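Local coordinates for ABC transporter ATP-binding protein (Sulfolobus tokodaii, PDB 2PJZ) that probably binds and hydrolyses ATP as the nucleotide-binding subunit of an ABC transporter, perhaps one that imports cobalt, at residues E31-L36 against K195-V200; L152-E157 against L180-L185. One frame throughout, in Å; residues are numbered along the deposited sequence.

Contact 1: residues E31-L36 against K195-V200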
loop_
_atom_site.group_PDB
_atom_site.type_symbol
_atom_site.label_atom_id
_atom_site.label_comp_id
_atom_site.label_asym_id
_atom_site.label_seq_id
_atom_site.Cartn_x
_atom_site.Cartn_y
_atom_site.Cartn_z
ATOM N N GLU A 31 11.198 -7.787 -1.385
ATOM C CA GLU A 31 10.121 -8.141 -0.436
ATOM C C GLU A 31 9.034 -7.070 -0.563
ATOM O O GLU A 31 9.324 -5.972 -1.027
ATOM C CB GLU A 31 10.639 -8.168 1.016
ATOM C CG GLU A 31 11.077 -6.807 1.584
ATOM C CD GLU A 31 11.702 -6.907 2.963
ATOM O OE1 GLU A 31 11.152 -7.626 3.819
ATOM O OE2 GLU A 31 12.749 -6.276 3.191
ATOM N N LYS A 32 7.811 -7.394 -0.140
ATOM C CA LYS A 32 6.745 -6.378 0.039
ATOM C C LYS A 32 6.799 -5.819 1.435
ATOM O O LYS A 32 7.008 -6.559 2.385
ATOM C CB LYS A 32 5.369 -7.007 -0.154
ATOM C CG LYS A 32 5.020 -7.301 -1.601
ATOM C CD LYS A 32 3.683 -8.076 -1.680
ATOM C CE LYS A 32 3.868 -9.502 -2.224
ATOM N NZ LYS A 32 4.270 -10.617 -1.229
ATOM N N VAL A 33 6.647 -4.508 1.586
ATOM C CA VAL A 33 6.517 -3.965 2.936
ATOM C C VAL A 33 5.144 -3.285 3.009
ATOM O O VAL A 33 4.568 -2.901 1.968
ATOM C CB VAL A 33 7.663 -3.009 3.331
ATOM C CG1 VAL A 33 9.032 -3.730 3.220
ATOM C CG2 VAL A 33 7.634 -1.690 2.483
ATOM N N ILE A 34 4.627 -3.153 4.216
ATOM C CA ILE A 34 3.331 -2.526 4.404
ATOM C C ILE A 34 3.523 -1.174 5.066
ATOM O O ILE A 34 4.297 -1.038 6.012
ATOM C CB ILE A 34 2.397 -3.422 5.279
ATOM C CG1 ILE A 34 2.152 -4.755 4.577
ATOM C CG2 ILE A 34 1.047 -2.696 5.579
ATOM C CD1 ILE A 34 1.588 -5.831 5.515
ATOM N N ILE A 35 2.855 -0.149 4.551
ATOM C CA ILE A 35 2.956 1.144 5.185
ATOM C C ILE A 35 1.587 1.350 5.806
ATOM O O ILE A 35 0.576 1.272 5.095
ATOM C CB ILE A 35 3.254 2.270 4.158
ATOM C CG1 ILE A 35 4.673 2.096 3.584
ATOM C CG2 ILE A 35 3.090 3.660 4.823
ATOM C CD1 ILE A 35 5.045 3.208 2.546
ATOM N N LEU A 36 1.582 1.564 7.130
ATOM C CA LEU A 36 0.339 1.707 7.896
ATOM C C LEU A 36 0.187 3.143 8.266
ATOM O O LEU A 36 1.116 3.765 8.740
ATOM C CB LEU A 36 0.388 0.895 9.215
ATOM C CG LEU A 36 0.497 -0.603 9.122
ATOM C CD1 LEU A 36 0.747 -1.196 10.532
ATOM C CD2 LEU A 36 -0.790 -1.172 8.460
ATOM N N LYS A 195 7.240 -7.025 6.674
ATOM C CA LYS A 195 7.674 -5.896 7.473
ATOM C C LYS A 195 6.683 -4.748 7.260
ATOM O O LYS A 195 6.131 -4.592 6.150
ATOM C CB LYS A 195 9.066 -5.406 7.056
ATOM C CG LYS A 195 10.218 -6.392 7.325
ATOM C CD LYS A 195 11.531 -5.712 6.967
ATOM C CE LYS A 195 12.659 -6.727 6.837
ATOM N NZ LYS A 195 13.598 -6.197 5.804
ATOM N N ALA A 196 6.486 -3.979 8.326
ATOM C CA ALA A 196 5.677 -2.755 8.327
ATOM C C ALA A 196 6.428 -1.478 8.726
ATOM O O ALA A 196 7.363 -1.464 9.553
ATOM C CB ALA A 196 4.412 -2.932 9.252
ATOM N N TYR A 197 5.957 -0.371 8.156
ATOM C CA TYR A 197 6.341 0.963 8.562
ATOM C C TYR A 197 5.058 1.718 8.922
ATOM O O TYR A 197 4.008 1.420 8.395
ATOM C CB TYR A 197 6.989 1.697 7.392
ATOM C CG TYR A 197 8.322 1.120 6.996
ATOM C CD1 TYR A 197 9.496 1.722 7.430
ATOM C CD2 TYR A 197 8.399 -0.024 6.200
ATOM C CE1 TYR A 197 10.757 1.208 7.083
ATOM C CE2 TYR A 197 9.652 -0.565 5.839
ATOM C CZ TYR A 197 10.820 0.081 6.294
ATOM O OH TYR A 197 12.068 -0.412 5.991
ATOM N N PHE A 198 5.167 2.654 9.853
ATOM C CA PHE A 198 4.081 3.581 10.173
ATOM C C PHE A 198 4.349 4.940 9.517
ATOM O O PHE A 198 5.442 5.466 9.626
ATOM C CB PHE A 198 4.041 3.809 11.688
ATOM C CG PHE A 198 3.535 2.621 12.442
ATOM C CD1 PHE A 198 2.161 2.491 12.718
ATOM C CD2 PHE A 198 4.421 1.628 12.860
ATOM C CE1 PHE A 198 1.673 1.384 13.427
ATOM C CE2 PHE A 198 3.942 0.524 13.585
ATOM C CZ PHE A 198 2.572 0.398 13.860
ATOM N N LEU A 199 3.344 5.500 8.858
ATOM C CA LEU A 199 3.434 6.906 8.426
ATOM C C LEU A 199 2.743 7.709 9.533
ATOM O O LEU A 199 1.515 7.813 9.527
ATOM C CB LEU A 199 2.742 7.097 7.067
ATOM C CG LEU A 199 2.896 8.444 6.335
ATOM C CD1 LEU A 199 4.366 8.847 6.115
ATOM C CD2 LEU A 199 2.175 8.356 5.042
ATOM N N VAL A 200 3.548 8.243 10.454
ATOM C CA VAL A 200 3.104 9.118 11.584
ATOM C C VAL A 200 4.237 10.030 12.018
ATOM O O VAL A 200 5.387 9.762 11.745
ATOM C CB VAL A 200 2.656 8.311 12.855
ATOM C CG1 VAL A 200 1.298 7.685 12.639
ATOM C CG2 VAL A 200 3.696 7.263 13.233
HETATM O O HOH W 1 8.451 -7.655 4.318
#
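Leu36 and Phe198 pair near the C-terminal ends of two parallel strands, their side chains side by side and pointing the same way. Leu36 CD1 reaches Phe198 CE1 at 4.0 Å, with Ala196 CB a little farther off on the same face. The backbones are joined by alternating bonds: Ile34 and Leu36 donate to the carbonyls of Lys195 and Tyr197, and the amides of Tyr197 and Leu199 donate to the carbonyls of Ile34 and Leu36. The straightest is Leu36 N to Tyr197 O, 2.7 Å with 169° at the hydrogen. Tyr197 lies on the other face with Val33 and Ile35. Its CG sits anti to the carbonyl carbon (chi1 -68°), starting the ring toward Val33, whose CB meets CE2 at the ring edge, 4.0 Å away. Lys195 closes the N-terminal end: its NZ forms a 2.7 Å salt bridge with Glu31 OE2 on the syn lone pair, the side chains crossing at about a right angle. Lys32 O and Lys195 N are bridged by a water that accepts from the amide and donates to the carbonyl and to Glu31 OE1. The pair belongs to the central sheet expected of an ABC-family P-loop NTPase, and strand 32-36 leads into the probable P-loop. On its other edge strand 32-36 bonds to strand 177-182. Helix 210-214 packs on Leu36, Ala196 and Phe198, whereas Leu204 and Pro207 of strand 203-209 touch the Tyr197 side chain.

Contact 2: residues L152-E157 against L180-L185; sequences LDEPFE and LVTHEL
Glu154 and Glu184 bring two carboxylates together at the ends of neighbouring parallel strands, with Glu154 OE1 only 4.0 Å from Glu184 OE1. A water between them donates to both oxygens and accepts from Phe156 N, and Glu184 OE1 also has a salt bridge to Arg164 of helix 161-173. Thr182 OG1 donates to Glu154 OE1 at 3.0 Å, arriving 41° above the carboxylate plane, while the same hydroxyl accepts from Glu184 N in an ST turn. The Glu154 chain bends at chi2 (-77°), bringing CD toward Thr182 of the neighbouring strand. An alanine here would probably leave the Thr182 hydroxyl and the water without the acceptor they share. The His183 ring has Glu184 CG over the centre of one face, and its NE2 donates to Glu157 OE2 at 3.0 Å, the oxygen lying near the ring plane. Behind this polar end the strands bond through Val181 N to Leu152 O and Glu154 N to Val181 O, both 2.8 Å. On the sheet face of Leu152, Leu180 CD2 meets Pro155 CD at 3.9 Å and Leu180 CD1 meets Phe156 CE2 at 4.1 Å. The Leu-Asp-Glu-Pro sequence, with Asp153 OD1 hydrogen-bonded to Thr44 OG1 of the probable P-loop, fits a Walker B motif. His183, just after strand 177-182, probably corresponds to the switch (H-loop) histidine of ABC ATPases. The position of Glu154 directly after Asp153 is consistent with that of the glutamate following Walker B in these enzymes; Thr182 and the water hold its OE1, and the Glu157 bond would fix the turn of the histidine ring.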
loop_
_atom_site.group_PDB
_atom_site.type_symbol
_atom_site.label_atom_id
_atom_site.label_comp_id
_atom_site.label_asym_id
_atom_site.label_seq_id
_atom_site.Cartn_x
_atom_site.Cartn_y
_atom_site.Cartn_z
ATOM N N LEU A 152 0.605 -1.206 -4.110
ATOM C CA LEU A 152 -0.793 -1.535 -3.921
ATOM C C LEU A 152 -1.450 -0.603 -2.909
ATOM O O LEU A 152 -1.009 -0.500 -1.774
ATOM C CB LEU A 152 -0.960 -2.997 -3.530
ATOM C CG LEU A 152 -0.497 -4.009 -4.558
ATOM C CD1 LEU A 152 -0.572 -5.423 -3.969
ATOM C CD2 LEU A 152 -1.348 -3.901 -5.843
ATOM N N ASP A 153 -2.481 0.101 -3.356
ATOM C CA ASP A 153 -3.249 0.983 -2.463
ATOM C C ASP A 153 -4.495 0.251 -1.904
ATOM O O ASP A 153 -5.339 -0.243 -2.662
ATOM C CB ASP A 153 -3.674 2.229 -3.221
ATOM C CG ASP A 153 -4.348 3.265 -2.324
ATOM O OD1 ASP A 153 -3.991 3.370 -1.134
ATOM O OD2 ASP A 153 -5.248 3.941 -2.826
ATOM N N GLU A 154 -4.607 0.206 -0.585
ATOM C CA GLU A 154 -5.839 -0.265 0.105
ATOM C C GLU A 154 -6.546 -1.412 -0.599
ATOM O O GLU A 154 -7.732 -1.271 -0.972
ATOM C CB GLU A 154 -6.837 0.897 0.271
ATOM C CG GLU A 154 -6.342 1.976 1.190
ATOM C CD GLU A 154 -6.454 1.603 2.667
ATOM O OE1 GLU A 154 -6.743 0.424 3.008
ATOM O OE2 GLU A 154 -6.224 2.520 3.475
ATOM N N PRO A 155 -5.852 -2.550 -0.796
ATOM C CA PRO A 155 -6.462 -3.582 -1.642
ATOM C C PRO A 155 -7.653 -4.305 -0.973
ATOM O O PRO A 155 -8.322 -5.085 -1.623
ATOM C CB PRO A 155 -5.313 -4.566 -1.895
ATOM C CG PRO A 155 -4.379 -4.386 -0.727
ATOM C CD PRO A 155 -4.510 -2.942 -0.296
ATOM N N PHE A 156 -7.919 -3.996 0.294
ATOM C CA PHE A 156 -8.903 -4.758 1.080
ATOM C C PHE A 156 -10.108 -3.919 1.469
ATOM O O PHE A 156 -11.081 -4.442 2.028
ATOM C CB PHE A 156 -8.271 -5.303 2.362
ATOM C CG PHE A 156 -6.944 -5.987 2.160
ATOM C CD1 PHE A 156 -6.867 -7.221 1.538
ATOM C CD2 PHE A 156 -5.773 -5.399 2.643
ATOM C CE1 PHE A 156 -5.642 -7.866 1.368
ATOM C CE2 PHE A 156 -4.545 -6.032 2.485
ATOM C CZ PHE A 156 -4.484 -7.266 1.844
ATOM N N GLU A 157 -10.054 -2.626 1.185
ATOM C CA GLU A 157 -11.104 -1.728 1.641
ATOM C C GLU A 157 -12.373 -1.963 0.832
ATOM O O GLU A 157 -12.315 -2.112 -0.376
ATOM C CB GLU A 157 -10.626 -0.280 1.589
ATOM C CG GLU A 157 -11.592 0.707 2.198
ATOM C CD GLU A 157 -10.933 2.010 2.634
ATOM O OE1 GLU A 157 -9.820 2.336 2.161
ATOM O OE2 GLU A 157 -11.545 2.717 3.462
ATOM N N LEU A 180 2.633 -2.051 0.013
ATOM C CA LEU A 180 1.196 -2.165 0.152
ATOM C C LEU A 180 0.815 -1.120 1.183
ATOM O O LEU A 180 1.367 -1.128 2.261
ATOM C CB LEU A 180 0.826 -3.558 0.687
ATOM C CG LEU A 180 -0.666 -3.931 0.772
ATOM C CD1 LEU A 180 -0.842 -5.467 0.805
ATOM C CD2 LEU A 180 -1.355 -3.292 2.002
ATOM N N VAL A 181 -0.131 -0.234 0.871
ATOM C CA VAL A 181 -0.536 0.749 1.861
ATOM C C VAL A 181 -1.959 0.505 2.359
ATOM O O VAL A 181 -2.836 0.172 1.577
ATOM C CB VAL A 181 -0.374 2.240 1.385
ATOM C CG1 VAL A 181 1.012 2.478 0.753
ATOM C CG2 VAL A 181 -1.460 2.653 0.432
ATOM N N THR A 182 -2.169 0.702 3.665
ATOM C CA THR A 182 -3.487 0.464 4.270
ATOM C C THR A 182 -3.661 1.149 5.603
ATOM O O THR A 182 -2.680 1.370 6.341
ATOM C CB THR A 182 -3.777 -1.061 4.439
ATOM O OG1 THR A 182 -5.146 -1.241 4.851
ATOM C CG2 THR A 182 -2.819 -1.686 5.477
ATOM N N HIS A 183 -4.922 1.478 5.926
ATOM C CA HIS A 183 -5.260 1.999 7.246
ATOM C C HIS A 183 -5.929 0.890 8.098
ATOM O O HIS A 183 -6.193 1.085 9.291
ATOM C CB HIS A 183 -6.190 3.225 7.119
ATOM C CG HIS A 183 -7.577 2.893 6.664
ATOM N ND1 HIS A 183 -8.609 2.648 7.546
ATOM C CD2 HIS A 183 -8.111 2.774 5.423
ATOM C CE1 HIS A 183 -9.714 2.381 6.873
ATOM N NE2 HIS A 183 -9.443 2.447 5.584
ATOM N N GLU A 184 -6.208 -0.242 7.460
ATOM C CA GLU A 184 -6.972 -1.350 8.051
ATOM C C GLU A 184 -6.125 -2.365 8.817
ATOM O O GLU A 184 -5.274 -3.030 8.257
ATOM C CB GLU A 184 -7.760 -2.074 6.959
ATOM C CG GLU A 184 -8.512 -1.104 6.095
ATOM C CD GLU A 184 -9.529 -1.779 5.246
ATOM O OE1 GLU A 184 -9.126 -2.545 4.351
ATOM O OE2 GLU A 184 -10.733 -1.519 5.465
ATOM N N LEU A 185 -6.378 -2.484 10.103
ATOM C CA LEU A 185 -5.537 -3.300 10.961
ATOM C C LEU A 185 -6.000 -4.753 10.994
ATOM O O LEU A 185 -5.225 -5.644 11.340
ATOM C CB LEU A 185 -5.523 -2.708 12.375
ATOM C CG LEU A 185 -4.989 -1.290 12.558
ATOM C CD1 LEU A 185 -5.321 -0.811 13.946
ATOM C CD2 LEU A 185 -3.476 -1.182 12.305
HETATM O O HOH W 2 -7.034 -2.019 2.616
#

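In the fold
From the N terminus the chain enters the mixed sheet at strand 32-36, passes through the probable P-loop into helix 43-50, visits the sheet's edge at strand 76-78, and after the helices at 90-144 re-enters it at strand 149-153. Contact 2 then closes a short loop, the beta-alpha-beta unit through helix 161-173 to strand 177-182. Contact 1 closes a far longer one, 158 residues between its segments, when strand 195-200 comes back beside 32-36, so contact 2 is nested within it. Strand 32-36 lies between 177-182 and 195-200, and Val33 and Ile35 probably bond to Leu180. The four strands thus run 149-153, 177-182, 32-36, 195-200 across one parallel core, the contact centres about 11 Å apart.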